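Local structure of transaminase (5G0A) at residues L371-H375 / M458-D462. The protein transfers amino groups with pyridoxal-5'-phosphate as cofactor, acting as an S-selective omega-transaminase of the class-III aminotransferase family. Coordinates in Å, arbitrary orientation, origin at the centre of the assembly. Numbering follows the deposited sequence.
Sequences LQEKH and MDALD
A side-chain-mediated helix-helix contact, part charged and part apolar, joins the C-terminal part of helix 353-374 to the middle of helix 451-468, the centre of the contact lying about 25 Å from the centre of the chain. Residues 458-462 are regular helix, with Asp-462 N bonded to Met-458 O at 2.9 Å. At the other segment the helix is running out: Lys-374 N still reaches Leu-371 O (3.2 Å), but His-375 has left helical angles (phi/psi -130/108). The nearest pair of CA atoms is that of Leu-371 and Asp-462, 6.8 Å apart.

The carboxylate of Asp-462, chi1 t at -162°, receives two donors. His-375, chi1 m, gives a short, nearly straight hydrogen bond from its NE2 to Asp-462 OD1 (2.6 Å, 169° at the hydrogen), with the oxygen near the plane of the imidazole at its edge. The long side chain of Lys-374, t at chi1 and chi2 and p at chi3, brings its NZ to 3.2 Å from Asp-462 OD2 in a hydrogen-bonded salt bridge. Leu-371 (chi1 m, chi2 t) points at the partner helix and fills the space beside the carboxylate: its CD1 lies 3.8 Å from Leu-461 CD2 and 3.9 Å from Met-458 SD, while its CD2 packs 3.8 Å from Asp-462 CG.

Leu-371 also touches Ile-378 of strand 378-384, continuing the apolar layer, and ND1 of His-375 hydrogen-bonds Glu-469, so the imidazole links two acidic side chains. The arrangement is a His-carboxylate hydrogen bond, made by a buried histidine, with a lysine salt bridge at its more exposed side, tying together two helices of the C-terminal part of a class-III aminotransferase fold.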
loop_
_atom_site.group_PDB
_atom_site.type_symbol
_atom_site.label_atom_id
_atom_site.label_comp_id
_atom_site.label_asym_id
_atom_site.label_seq_id
_atom_site.Cartn_x
_atom_site.Cartn_y
_atom_site.Cartn_z
ATOM N N LEU B 371 48.425 2.572 -12.090
ATOM C CA LEU B 371 48.098 3.025 -10.738
ATOM C C LEU B 371 47.929 1.876 -9.750
ATOM O O LEU B 371 48.361 1.977 -8.601
ATOM C CB LEU B 371 46.839 3.914 -10.733
ATOM C CG LEU B 371 47.049 5.359 -11.194
ATOM C CD1 LEU B 371 45.729 6.128 -11.235
ATOM C CD2 LEU B 371 48.048 6.064 -10.290
ATOM N N GLN B 372 47.302 0.791 -10.191
ATOM C CA GLN B 372 47.098 -0.366 -9.312
ATOM C C GLN B 372 48.423 -1.044 -8.930
ATOM O O GLN B 372 48.585 -1.508 -7.803
ATOM C CB GLN B 372 46.143 -1.382 -9.942
ATOM C CG GLN B 372 45.799 -2.528 -8.992
ATOM C CD GLN B 372 44.756 -3.483 -9.528
ATOM O OE1 GLN B 372 44.398 -3.448 -10.707
ATOM N NE2 GLN B 372 44.257 -4.348 -8.656
ATOM N N GLU B 373 49.359 -1.084 -9.870
ATOM C CA GLU B 373 50.674 -1.692 -9.629
ATOM C C GLU B 373 51.497 -0.853 -8.646
ATOM O O GLU B 373 52.403 -1.366 -7.990
ATOM C CB GLU B 373 51.418 -1.894 -10.954
ATOM C CG GLU B 373 50.894 -3.076 -11.766
ATOM C CD GLU B 373 51.102 -2.942 -13.270
ATOM O OE1 GLU B 373 51.531 -1.869 -13.739
ATOM O OE2 GLU B 373 50.824 -3.923 -13.995
ATOM N N LYS B 374 51.149 0.429 -8.538
ATOM C CA LYS B 374 51.853 1.377 -7.674
ATOM C C LYS B 374 51.095 1.679 -6.369
ATOM O O LYS B 374 51.696 2.159 -5.399
ATOM C CB LYS B 374 52.178 2.658 -8.468
ATOM C CG LYS B 374 52.258 3.952 -7.666
ATOM C CD LYS B 374 53.197 4.972 -8.299
ATOM C CE LYS B 374 52.647 5.566 -9.586
ATOM N NZ LYS B 374 53.578 6.571 -10.171
ATOM N N HIS B 375 49.793 1.377 -6.343
ATOM C CA HIS B 375 48.938 1.698 -5.201
ATOM C C HIS B 375 48.117 0.520 -4.702
ATOM O O HIS B 375 47.129 0.137 -5.329
ATOM C CB HIS B 375 47.972 2.837 -5.552
ATOM C CG HIS B 375 48.639 4.154 -5.762
ATOM N ND1 HIS B 375 49.167 4.889 -4.723
ATOM C CD2 HIS B 375 48.848 4.880 -6.884
ATOM C CE1 HIS B 375 49.679 6.009 -5.198
ATOM N NE2 HIS B 375 49.502 6.026 -6.508
ATOM N N MET B 458 44.510 11.379 -13.870
ATOM C CA MET B 458 45.163 10.203 -13.273
ATOM C C MET B 458 46.342 10.598 -12.374
ATOM O O MET B 458 46.577 9.986 -11.331
ATOM C CB MET B 458 45.595 9.221 -14.353
ATOM C CG MET B 458 44.447 8.530 -15.080
ATOM S SD MET B 458 43.432 7.467 -14.040
ATOM C CE MET B 458 41.936 8.445 -13.844
ATOM N N ASP B 459 47.062 11.636 -12.781
ATOM C CA ASP B 459 48.065 12.270 -11.922
ATOM C C ASP B 459 47.499 12.726 -10.581
ATOM O O ASP B 459 48.088 12.456 -9.531
ATOM C CB ASP B 459 48.719 13.452 -12.642
ATOM C CG ASP B 459 50.024 13.078 -13.307
ATOM O OD1 ASP B 459 50.999 12.797 -12.575
ATOM O OD2 ASP B 459 50.086 13.080 -14.555
ATOM N N ALA B 460 46.355 13.413 -10.609
ATOM C CA ALA B 460 45.740 13.912 -9.384
ATOM C C ALA B 460 45.315 12.769 -8.481
ATOM O O ALA B 460 45.399 12.884 -7.266
ATOM C CB ALA B 460 44.548 14.813 -9.700
ATOM N N LEU B 461 44.857 11.677 -9.092
ATOM C CA LEU B 461 44.482 10.469 -8.373
ATOM C C LEU B 461 45.729 9.825 -7.738
ATOM O O LEU B 461 45.678 9.372 -6.599
ATOM C CB LEU B 461 43.784 9.485 -9.321
ATOM C CG LEU B 461 43.307 8.141 -8.763
ATOM C CD1 LEU B 461 42.515 8.340 -7.479
ATOM C CD2 LEU B 461 42.489 7.395 -9.808
ATOM N N ASP B 462 46.828 9.805 -8.493
ATOM C CA ASP B 462 48.124 9.277 -8.033
ATOM C C ASP B 462 48.490 9.995 -6.727
ATOM O O ASP B 462 48.647 9.361 -5.683
ATOM C CB ASP B 462 49.176 9.513 -9.129
ATOM C CG ASP B 462 50.445 8.645 -8.977
ATOM O OD1 ASP B 462 50.540 7.796 -8.063
ATOM O OD2 ASP B 462 51.348 8.824 -9.817
#